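Local atomic coordinates of probable zinc protease PqqL (Escherichia coli, PDB entry 6OFT), a protein that probably acts as a periplasmic zinc-dependent endopeptidase of the M16 (insulinase) family, this chain being the first half of the whole protein. Residues A[276-281]-A[407-412]; A[280-285]-A[360-365]; A[286-291]-A[306-311]; A[292-297]-A[464-469]. All blocks are in the same frame, centred on the assembly; numbering follows the deposited sequence.

Contact 1 of 4, residues A[276-281]-A[407-412]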
# COMPACT_ATOMS: atom_id res chain seq x y z
N GLU A 276 -0.99 14.41 13.00
CA GLU A 276 0.37 13.93 12.71
C GLU A 276 0.50 13.51 11.25
O GLU A 276 1.46 13.91 10.59
CB GLU A 276 0.76 12.78 13.66
CG GLU A 276 2.09 12.10 13.34
CD GLU A 276 3.21 12.27 14.35
OE1 GLU A 276 2.92 12.29 15.57
OE2 GLU A 276 4.38 12.35 13.92
N GLN A 277 -0.47 12.72 10.74
CA GLN A 277 -0.45 12.25 9.34
C GLN A 277 -0.64 13.43 8.40
O GLN A 277 0.03 13.48 7.36
CB GLN A 277 -1.54 11.18 9.10
CG GLN A 277 -1.46 10.46 7.73
CD GLN A 277 -2.09 11.18 6.54
OE1 GLN A 277 -2.82 12.17 6.68
NE2 GLN A 277 -1.83 10.70 5.33
N ALA A 278 -1.55 14.35 8.73
CA ALA A 278 -1.83 15.54 7.91
C ALA A 278 -0.59 16.45 7.79
O ALA A 278 -0.38 17.05 6.74
CB ALA A 278 -3.00 16.32 8.48
N GLU A 279 0.22 16.54 8.85
CA GLU A 279 1.45 17.34 8.83
C GLU A 279 2.51 16.74 7.90
O GLU A 279 3.14 17.49 7.18
CB GLU A 279 2.00 17.58 10.24
CG GLU A 279 1.15 18.56 11.03
CD GLU A 279 1.75 19.08 12.32
OE1 GLU A 279 2.52 18.33 12.97
OE2 GLU A 279 1.43 20.22 12.71
N TRP A 280 2.69 15.39 7.90
CA TRP A 280 3.65 14.76 6.97
C TRP A 280 3.19 14.92 5.53
O TRP A 280 4.01 15.19 4.67
CB TRP A 280 3.91 13.27 7.28
CG TRP A 280 4.62 12.99 8.56
CD1 TRP A 280 4.18 12.22 9.60
CD2 TRP A 280 5.90 13.52 8.98
NE1 TRP A 280 5.09 12.23 10.63
CE2 TRP A 280 6.15 13.03 10.28
CE3 TRP A 280 6.86 14.36 8.37
CZ2 TRP A 280 7.33 13.34 10.98
CZ3 TRP A 280 8.01 14.69 9.07
CH2 TRP A 280 8.24 14.17 10.36
N SER A 281 1.88 14.76 5.29
CA SER A 281 1.22 14.89 3.99
C SER A 281 1.35 16.31 3.45
O SER A 281 1.58 16.49 2.26
CB SER A 281 -0.25 14.51 4.12
OG SER A 281 -0.94 14.71 2.90
N ARG A 407 -11.65 21.42 10.77
CA ARG A 407 -11.45 21.68 12.19
C ARG A 407 -10.02 21.38 12.70
O ARG A 407 -9.44 22.21 13.38
CB ARG A 407 -12.50 20.93 13.02
CG ARG A 407 -12.33 21.08 14.53
CD ARG A 407 -13.45 20.43 15.29
NE ARG A 407 -13.51 18.99 15.06
CZ ARG A 407 -12.92 18.09 15.84
NH1 ARG A 407 -12.24 18.47 16.91
NH2 ARG A 407 -13.02 16.80 15.56
N LEU A 408 -9.48 20.19 12.43
CA LEU A 408 -8.16 19.81 12.94
C LEU A 408 -6.98 20.49 12.25
O LEU A 408 -5.94 20.68 12.90
CB LEU A 408 -7.97 18.28 12.96
CG LEU A 408 -8.93 17.51 13.89
CD1 LEU A 408 -8.67 16.02 13.79
CD2 LEU A 408 -8.83 17.98 15.35
N TRP A 409 -7.11 20.85 10.95
CA TRP A 409 -6.01 21.51 10.24
C TRP A 409 -5.69 22.91 10.78
O TRP A 409 -4.62 23.42 10.48
CB TRP A 409 -6.23 21.56 8.72
CG TRP A 409 -6.16 20.26 7.99
CD1 TRP A 409 -5.73 19.06 8.47
CD2 TRP A 409 -6.49 20.04 6.61
NE1 TRP A 409 -5.78 18.10 7.48
CE2 TRP A 409 -6.24 18.67 6.33
CE3 TRP A 409 -6.98 20.86 5.57
CZ2 TRP A 409 -6.48 18.11 5.06
CZ3 TRP A 409 -7.20 20.31 4.32
CH2 TRP A 409 -6.96 18.95 4.08
N GLN A 410 -6.58 23.51 11.62
CA GLN A 410 -6.28 24.83 12.19
C GLN A 410 -5.18 24.73 13.28
O GLN A 410 -4.57 25.73 13.65
CB GLN A 410 -7.55 25.58 12.64
CG GLN A 410 -8.35 24.97 13.79
CD GLN A 410 -9.82 25.32 13.77
OE1 GLN A 410 -10.52 25.22 12.75
NE2 GLN A 410 -10.35 25.71 14.91
N GLN A 411 -4.87 23.49 13.71
CA GLN A 411 -3.77 23.20 14.63
C GLN A 411 -2.43 23.08 13.85
O GLN A 411 -1.36 23.02 14.46
CB GLN A 411 -4.05 21.90 15.41
CG GLN A 411 -5.01 22.14 16.56
CD GLN A 411 -5.38 20.87 17.24
OE1 GLN A 411 -4.58 20.26 17.96
NE2 GLN A 411 -6.61 20.43 17.02
N ILE A 412 -2.50 23.03 12.51
CA ILE A 412 -1.30 22.93 11.65
C ILE A 412 -0.88 24.34 11.26
O ILE A 412 -1.65 25.06 10.62
CB ILE A 412 -1.54 22.00 10.43
CG1 ILE A 412 -1.97 20.59 10.92
CG2 ILE A 412 -0.28 21.95 9.51
CD1 ILE A 412 -2.53 19.70 9.84
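A278 and E279, side by side on helix 271-296, meet W409 and I412, which lie just past helix 398-408 in the second alpha/beta domain of this M16 half. W409 to Q411 form a short 3-10 turn and I412 follows it, which brings the tryptophan and the isoleucine to the same helix face. CB of A278 points at the other segment and sits 3.4 Å from NE1 of W409, oblique to the indole. The same methyl touches CD1 of I412 at 3.7 Å, so it is shared between the two side chains. E279 and I412 pass one another with their chains heading in opposing senses. CG of E279, anti to its carbonyl carbon (chi1 -73°), lies 3.7 Å from CG1 of I412. Beyond CG the glutamate chain is extended, and OE2 of E279 comes within 3.9 Å of CG1 of I412. That oxygen is hydrogen-bonded to S416, at the start of helix 414-425, which gives the buried acid a polar mate beside its apolar neighbour. Backbone oxygens of W409 and I412 both accept from K359 on helix 352-371, tying the turn to a third helix. An alanine in place of I412 would probably open a gap beside CB of A278 and CG of E279, where CD1 and CG1 had been. No hydrogen bond joins the two segments, which bury 165 Å² between them. On the isoleucine's second branch, CG2 of I412 approaches CG of E279 to 4.0 Å.

Contact 2 of 4, residues A[280-285]-A[360-365]; sequences WSMLVQ and STRLTW
S281 holds OG anti to its backbone N (chi1 176°), which turns the hydroxyl to R362. Q285, one turn later, likewise has CG anti to N, and it is the extended chain beyond CG that lets OE1 reach the arginine, whose own chain bends at chi3 (81°). R362 thereby links two crossing helices of the second alpha/beta domain, 271-296 and 352-371. Their segment axes pass 13.1 Å apart at 113°, a separation that the long side chain spans. The guanidinium meets S281 end-on: NH1 and NH2 of R362 both donate to OG of S281, at 3.2 and 3.1 Å, with the oxygen in the guanidinium plane. NH1 also donates to Q285, where OE1 lies 2.8 Å from NH1 of R362 and is tilted from that plane. Amide and guanidinium are nevertheless nearly coplanar. The glutamine and arginine chains lie alongside each other and point in opposite directions. Three bonds thus fix the rotation of the arginine head, two of them using NH1. M282 covers one face, its CG 3.9 Å from NH1 of R362 and offset toward the rim. W409, from the 3-10 turn after helix 398-408, also touches both M282 and R362. The positive group is held here by neutral oxygens rather than by a carboxylate across the contact. Closer to the arginine backbone, OE1 of Q285 lies 3.1 Å from CD of R362.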
# COMPACT_ATOMS: atom_id res chain seq x y z
N TRP A 280 2.69 15.39 7.90
CA TRP A 280 3.65 14.76 6.97
C TRP A 280 3.19 14.92 5.53
O TRP A 280 4.01 15.19 4.67
CB TRP A 280 3.91 13.27 7.28
CG TRP A 280 4.62 12.99 8.56
CD1 TRP A 280 4.18 12.22 9.60
CD2 TRP A 280 5.90 13.52 8.98
NE1 TRP A 280 5.09 12.23 10.63
CE2 TRP A 280 6.15 13.03 10.28
CE3 TRP A 280 6.86 14.36 8.37
CZ2 TRP A 280 7.33 13.34 10.98
CZ3 TRP A 280 8.01 14.69 9.07
CH2 TRP A 280 8.24 14.17 10.36
N SER A 281 1.88 14.76 5.29
CA SER A 281 1.22 14.89 3.99
C SER A 281 1.35 16.31 3.45
O SER A 281 1.58 16.49 2.26
CB SER A 281 -0.25 14.51 4.12
OG SER A 281 -0.94 14.71 2.90
N MET A 282 1.21 17.31 4.33
CA MET A 282 1.33 18.71 3.95
C MET A 282 2.76 19.11 3.65
O MET A 282 2.96 19.82 2.68
CB MET A 282 0.68 19.64 4.96
CG MET A 282 -0.80 19.74 4.70
SD MET A 282 -1.61 20.81 5.85
CE MET A 282 -3.26 20.38 5.53
N LEU A 283 3.75 18.58 4.42
CA LEU A 283 5.17 18.84 4.17
C LEU A 283 5.55 18.33 2.79
O LEU A 283 6.24 19.03 2.05
CB LEU A 283 6.07 18.20 5.24
CG LEU A 283 6.24 18.96 6.56
CD1 LEU A 283 7.08 18.18 7.52
CD2 LEU A 283 6.89 20.35 6.35
N VAL A 284 5.04 17.13 2.43
CA VAL A 284 5.23 16.45 1.14
C VAL A 284 4.60 17.31 0.03
O VAL A 284 5.29 17.64 -0.94
CB VAL A 284 4.67 14.98 1.21
CG1 VAL A 284 4.29 14.43 -0.17
CG2 VAL A 284 5.64 14.05 1.92
N GLN A 285 3.33 17.72 0.21
CA GLN A 285 2.64 18.55 -0.77
C GLN A 285 3.30 19.91 -0.98
O GLN A 285 3.42 20.35 -2.12
CB GLN A 285 1.15 18.73 -0.43
CG GLN A 285 0.40 19.50 -1.54
CD GLN A 285 -1.10 19.47 -1.43
OE1 GLN A 285 -1.68 18.71 -0.64
NE2 GLN A 285 -1.77 20.30 -2.23
N SER A 360 -6.75 25.41 1.55
CA SER A 360 -7.91 25.81 0.75
C SER A 360 -8.16 24.94 -0.49
O SER A 360 -9.33 24.65 -0.78
CB SER A 360 -7.84 27.29 0.36
OG SER A 360 -6.84 27.54 -0.61
N THR A 361 -7.10 24.52 -1.21
CA THR A 361 -7.26 23.67 -2.41
C THR A 361 -7.63 22.22 -2.06
O THR A 361 -8.34 21.56 -2.83
CB THR A 361 -6.02 23.72 -3.32
OG1 THR A 361 -4.87 23.32 -2.57
CG2 THR A 361 -5.81 25.09 -3.95
N ARG A 362 -7.14 21.73 -0.89
CA ARG A 362 -7.46 20.40 -0.38
C ARG A 362 -8.90 20.39 0.13
O ARG A 362 -9.63 19.46 -0.19
CB ARG A 362 -6.47 19.97 0.72
CG ARG A 362 -5.18 19.39 0.19
CD ARG A 362 -4.10 19.39 1.25
NE ARG A 362 -4.24 18.25 2.15
CZ ARG A 362 -3.29 17.35 2.38
NH1 ARG A 362 -2.11 17.43 1.78
NH2 ARG A 362 -3.52 16.35 3.23
N LEU A 363 -9.32 21.44 0.85
CA LEU A 363 -10.69 21.56 1.34
C LEU A 363 -11.69 21.68 0.19
O LEU A 363 -12.79 21.13 0.29
CB LEU A 363 -10.87 22.73 2.32
CG LEU A 363 -10.21 22.58 3.70
CD1 LEU A 363 -10.22 23.90 4.44
CD2 LEU A 363 -10.87 21.46 4.53
N THR A 364 -11.32 22.39 -0.91
CA THR A 364 -12.17 22.52 -2.11
C THR A 364 -12.40 21.11 -2.70
O THR A 364 -13.54 20.76 -3.01
CB THR A 364 -11.53 23.48 -3.13
OG1 THR A 364 -11.37 24.76 -2.53
CG2 THR A 364 -12.36 23.61 -4.42
N TRP A 365 -11.32 20.31 -2.81
CA TRP A 365 -11.36 18.94 -3.30
C TRP A 365 -12.22 18.06 -2.38
O TRP A 365 -13.03 17.27 -2.86
CB TRP A 365 -9.94 18.34 -3.41
CG TRP A 365 -9.93 17.02 -4.14
CD1 TRP A 365 -9.82 16.84 -5.49
CD2 TRP A 365 -10.14 15.72 -3.57
NE1 TRP A 365 -9.93 15.50 -5.79
CE2 TRP A 365 -10.11 14.79 -4.63
CE3 TRP A 365 -10.33 15.24 -2.26
CZ2 TRP A 365 -10.29 13.41 -4.43
CZ3 TRP A 365 -10.51 13.88 -2.06
CH2 TRP A 365 -10.48 12.98 -3.14

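Contact 3 of 4, residues A[286-291]-A[306-311]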
# COMPACT_ATOMS: atom_id res chain seq x y z
N LEU A 286 3.73 20.58 0.11
CA LEU A 286 4.37 21.89 0.03
C LEU A 286 5.67 21.83 -0.78
O LEU A 286 5.91 22.71 -1.61
CB LEU A 286 4.58 22.47 1.43
CG LEU A 286 3.34 23.04 2.13
CD1 LEU A 286 3.55 23.08 3.62
CD2 LEU A 286 3.00 24.44 1.63
N PHE A 287 6.47 20.75 -0.58
CA PHE A 287 7.70 20.51 -1.33
C PHE A 287 7.35 20.42 -2.83
O PHE A 287 7.97 21.10 -3.64
CB PHE A 287 8.38 19.21 -0.86
CG PHE A 287 9.68 18.92 -1.58
CD1 PHE A 287 9.69 18.25 -2.80
CD2 PHE A 287 10.89 19.32 -1.03
CE1 PHE A 287 10.89 17.97 -3.45
CE2 PHE A 287 12.09 19.05 -1.70
CZ PHE A 287 12.08 18.38 -2.90
N ASN A 288 6.36 19.56 -3.17
CA ASN A 288 5.85 19.33 -4.53
C ASN A 288 5.40 20.62 -5.18
O ASN A 288 5.76 20.88 -6.33
CB ASN A 288 4.70 18.30 -4.51
CG ASN A 288 5.18 16.91 -4.21
OD1 ASN A 288 6.37 16.64 -4.28
ND2 ASN A 288 4.27 15.98 -3.86
N GLN A 289 4.60 21.41 -4.44
CA GLN A 289 4.06 22.71 -4.84
C GLN A 289 5.21 23.65 -5.22
O GLN A 289 5.25 24.11 -6.36
CB GLN A 289 3.17 23.30 -3.70
CG GLN A 289 2.60 24.69 -3.96
CD GLN A 289 1.52 25.08 -2.97
OE1 GLN A 289 1.76 25.81 -2.00
NE2 GLN A 289 0.30 24.61 -3.20
N ARG A 290 6.19 23.86 -4.31
CA ARG A 290 7.34 24.73 -4.57
C ARG A 290 8.13 24.32 -5.79
O ARG A 290 8.38 25.16 -6.64
CB ARG A 290 8.25 24.90 -3.35
CG ARG A 290 8.98 26.23 -3.41
CD ARG A 290 9.84 26.48 -2.22
NE ARG A 290 9.08 27.01 -1.09
CZ ARG A 290 9.62 27.25 0.10
NH1 ARG A 290 10.91 27.03 0.31
NH2 ARG A 290 8.87 27.72 1.08
N LEU A 291 8.48 23.02 -5.92
CA LEU A 291 9.22 22.52 -7.09
C LEU A 291 8.47 22.76 -8.40
O LEU A 291 9.08 23.22 -9.37
CB LEU A 291 9.58 21.03 -6.92
CG LEU A 291 10.53 20.44 -7.98
CD1 LEU A 291 11.92 21.09 -7.94
CD2 LEU A 291 10.67 18.95 -7.81
N GLY A 306 10.23 16.18 -10.64
CA GLY A 306 10.53 15.64 -9.33
C GLY A 306 9.31 15.56 -8.44
O GLY A 306 8.26 16.12 -8.77
N THR A 307 9.44 14.84 -7.30
CA THR A 307 8.36 14.63 -6.33
C THR A 307 8.85 14.34 -4.91
O THR A 307 10.00 13.98 -4.70
CB THR A 307 7.38 13.53 -6.84
OG1 THR A 307 6.17 13.58 -6.08
CG2 THR A 307 7.98 12.12 -6.77
N ALA A 308 7.95 14.49 -3.96
CA ALA A 308 8.12 14.12 -2.56
C ALA A 308 6.96 13.17 -2.32
O ALA A 308 5.85 13.38 -2.85
CB ALA A 308 8.02 15.33 -1.66
N ARG A 309 7.21 12.09 -1.58
CA ARG A 309 6.19 11.09 -1.31
C ARG A 309 6.49 10.32 -0.05
O ARG A 309 7.65 10.20 0.35
CB ARG A 309 6.13 10.08 -2.48
CG ARG A 309 4.74 9.87 -3.04
CD ARG A 309 4.65 8.60 -3.88
NE ARG A 309 5.44 8.68 -5.11
CZ ARG A 309 6.07 7.65 -5.66
NH1 ARG A 309 6.00 6.44 -5.11
NH2 ARG A 309 6.77 7.81 -6.77
N SER A 310 5.43 9.79 0.55
CA SER A 310 5.50 8.90 1.69
C SER A 310 5.07 7.52 1.20
O SER A 310 4.16 7.41 0.38
CB SER A 310 4.61 9.38 2.84
OG SER A 310 3.25 9.42 2.48
N VAL A 311 5.76 6.48 1.66
CA VAL A 311 5.44 5.09 1.30
C VAL A 311 5.50 4.21 2.56
O VAL A 311 6.38 4.42 3.40
CB VAL A 311 6.32 4.55 0.11
CG1 VAL A 311 7.81 4.51 0.45
CG2 VAL A 311 5.83 3.19 -0.38
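Helix segment 286-291 and strand segment 306-311 run almost exactly antiparallel, at 175°, with their axes 7.2 Å apart at closest approach. N288 makes the polar link. Its first torsion puts CG beside the backbone N, anti to the carbonyl carbon (chi1 -71°). Two bonds join its amide to the backbone of A308. The backbone N of A308 donates to OD1 of N288 at 2.7 Å, arriving in the carbonyl plane on a lone pair. In return, ND2 of N288 donates to O of A308 at 3.2 Å, and that oxygen lies in the plane of the asparagine amide. This pair of bonds fixes the rotation of the amide, since both backbone partners lie close to its plane, and settles which end faces which backbone group. The strand is at the edge of its five-stranded sheet; T307 pairs by backbone hydrogen bonds with R323 of the neighbouring strand and R309 with F321, so N288 uses backbone groups of the intervening residue.

The apolar part lies alongside. CB of A308 points at the helix and meets CD1 of F287 at 3.6 Å, oblique to the ring, while F322 of strand 317-326 meets the phenylalanine ring from the sheet. Farther along, CD2 of L291 rests 3.6 Å from CA of G306; a side chain on this glycine would collide with the leucine methyl. F287 and L291 also touch helix 331-348, both at E341. A helix lying against a sheet, here with an asparagine bonded to the edge strand, is the alpha/beta layering of M16 domains, seen in the region assigned to the inactive domain of the family.

Contact 4 of 4, residues A[292-297]-A[464-469]; sequences QERIQS and AAYVFP
E293 and Y466 meet through their polar ends: OH of Y466 donates to OE1 of E293 at 2.7 Å, a bond that is short but weak in geometry. The two side chains cross obliquely, and the carboxylate and ring planes are 23° apart. The phenol oxygen OH of Y466 also comes 3.1 Å from CB of E293, so it lies against the base of the glutamate as well as its tip. The other carboxylate oxygen turns to F468, with OE2 of E293 3.2 Å from CE1 of F468; those two side chains cross at about a right angle. R294 packs on the tyrosine differently. Its NH1 lies 3.6 Å from CD1 of Y466, near the ring plane. The ring edge meets the guanidinium face, so the two flat groups, 72° apart, are steeply inclined and not stacked.

The contact joins the C-terminal end of helix 271-296, in the second alpha/beta domain, to the last modelled residues of this half, an irregular stretch that follows helix 448-459. Y466 directs CG anti to its backbone N (chi1 176°), which sends the ring toward the helix. A phenylalanine in place of Y466 would probably leave OE1 of E293 without its mate across the contact and CB of E293 without its close neighbour OH. In the second shell, E354 of helix 352-371 touches both Y466 and F468, and R290, one turn earlier on helix 271-296, also packs on Y466. Beyond R294, its NE forms a long, weak ion pair with OE1 of E299.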
# COMPACT_ATOMS: atom_id res chain seq x y z
N GLN A 292 7.15 22.47 -8.43
CA GLN A 292 6.31 22.67 -9.61
C GLN A 292 6.15 24.14 -9.99
O GLN A 292 6.08 24.45 -11.18
CB GLN A 292 4.93 22.01 -9.45
CG GLN A 292 4.94 20.49 -9.65
CD GLN A 292 5.48 20.07 -11.00
OE1 GLN A 292 6.54 19.44 -11.10
NE2 GLN A 292 4.76 20.40 -12.07
N GLU A 293 6.14 25.04 -8.98
CA GLU A 293 6.03 26.49 -9.17
C GLU A 293 7.32 27.02 -9.80
O GLU A 293 7.27 27.86 -10.69
CB GLU A 293 5.78 27.20 -7.83
CG GLU A 293 4.39 27.04 -7.24
CD GLU A 293 4.22 27.43 -5.77
OE1 GLU A 293 5.21 27.36 -5.01
OE2 GLU A 293 3.09 27.80 -5.39
N ARG A 294 8.49 26.50 -9.33
CA ARG A 294 9.81 26.86 -9.85
C ARG A 294 10.01 26.35 -11.28
O ARG A 294 10.59 27.07 -12.10
CB ARG A 294 10.93 26.36 -8.92
CG ARG A 294 11.01 27.12 -7.59
CD ARG A 294 12.30 26.85 -6.85
NE ARG A 294 12.69 28.00 -6.04
CZ ARG A 294 12.90 27.96 -4.72
NH1 ARG A 294 13.24 29.07 -4.07
NH2 ARG A 294 12.78 26.82 -4.05
N ILE A 295 9.51 25.15 -11.60
CA ILE A 295 9.62 24.57 -12.95
C ILE A 295 8.73 25.33 -13.93
O ILE A 295 9.21 25.76 -14.98
CB ILE A 295 9.38 23.03 -12.96
CG1 ILE A 295 10.56 22.28 -12.30
CG2 ILE A 295 9.13 22.50 -14.39
CD1 ILE A 295 10.23 20.86 -11.80
N GLN A 296 7.44 25.49 -13.60
CA GLN A 296 6.48 26.17 -14.47
C GLN A 296 6.78 27.66 -14.66
O GLN A 296 6.53 28.18 -15.75
CB GLN A 296 5.03 25.92 -14.04
CG GLN A 296 4.61 24.48 -14.30
CD GLN A 296 3.13 24.28 -14.22
OE1 GLN A 296 2.40 24.45 -15.21
NE2 GLN A 296 2.64 23.92 -13.04
N SER A 297 7.37 28.33 -13.64
CA SER A 297 7.75 29.74 -13.77
C SER A 297 9.02 29.92 -14.64
O SER A 297 9.36 31.05 -14.98
CB SER A 297 7.90 30.42 -12.42
OG SER A 297 9.12 30.06 -11.77
N ALA A 464 17.80 32.96 -0.25
CA ALA A 464 16.62 33.83 -0.17
C ALA A 464 15.33 33.06 0.05
O ALA A 464 15.16 31.94 -0.47
CB ALA A 464 16.53 34.69 -1.42
N ALA A 465 14.40 33.68 0.81
CA ALA A 465 13.09 33.12 1.13
C ALA A 465 12.25 33.05 -0.13
O ALA A 465 12.28 33.96 -0.95
CB ALA A 465 12.38 33.98 2.16
N TYR A 466 11.55 31.93 -0.30
CA TYR A 466 10.69 31.76 -1.46
C TYR A 466 9.40 32.57 -1.27
O TYR A 466 8.83 32.59 -0.19
CB TYR A 466 10.37 30.27 -1.69
CG TYR A 466 9.39 30.04 -2.82
CD1 TYR A 466 9.82 30.02 -4.15
CD2 TYR A 466 8.03 29.89 -2.57
CE1 TYR A 466 8.92 29.84 -5.19
CE2 TYR A 466 7.12 29.70 -3.61
CZ TYR A 466 7.57 29.67 -4.91
OH TYR A 466 6.67 29.47 -5.92
N VAL A 467 8.95 33.23 -2.35
CA VAL A 467 7.73 34.02 -2.31
C VAL A 467 6.65 33.36 -3.16
O VAL A 467 6.84 33.16 -4.36
CB VAL A 467 7.94 35.52 -2.63
CG1 VAL A 467 6.62 36.30 -2.59
CG2 VAL A 467 8.95 36.15 -1.67
N PHE A 468 5.51 33.02 -2.52
CA PHE A 468 4.35 32.41 -3.17
C PHE A 468 3.77 33.42 -4.18
O PHE A 468 3.58 34.59 -3.83
CB PHE A 468 3.30 32.01 -2.11
CG PHE A 468 2.06 31.34 -2.65
CD1 PHE A 468 2.10 30.01 -3.08
CD2 PHE A 468 0.85 32.02 -2.71
CE1 PHE A 468 0.95 29.39 -3.57
CE2 PHE A 468 -0.30 31.39 -3.20
CZ PHE A 468 -0.24 30.08 -3.63
N PRO A 469 3.55 33.02 -5.46
CA PRO A 469 3.03 33.98 -6.46
C PRO A 469 1.54 34.30 -6.28
O PRO A 469 0.74 33.42 -5.98
CB PRO A 469 3.30 33.29 -7.81
CG PRO A 469 4.08 32.03 -7.48
CD PRO A 469 3.75 31.69 -6.07

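In the fold
All four contacts draw on helix 271-296, taken in order along it, contacts 1 and 2 sharing W280 and S281. Contact 1 is buried and joins the helix to the turn after helix 398-408 by van der Waals contact without a hydrogen bond across it; contact 2, on the surface, reaches helix 352-371 through arginine hydrogen bonds. Contact 3, partly buried, turns to the edge strand 303-314 and mixes asparagine-to-backbone bonds with apolar packing; V284, from segment 280-285, packs on that strand. Contact 4, at the surface, holds the last modelled residues through a weak tyrosine-glutamate bond. Contacts 1 and 4 lie about 23 Å apart between centres.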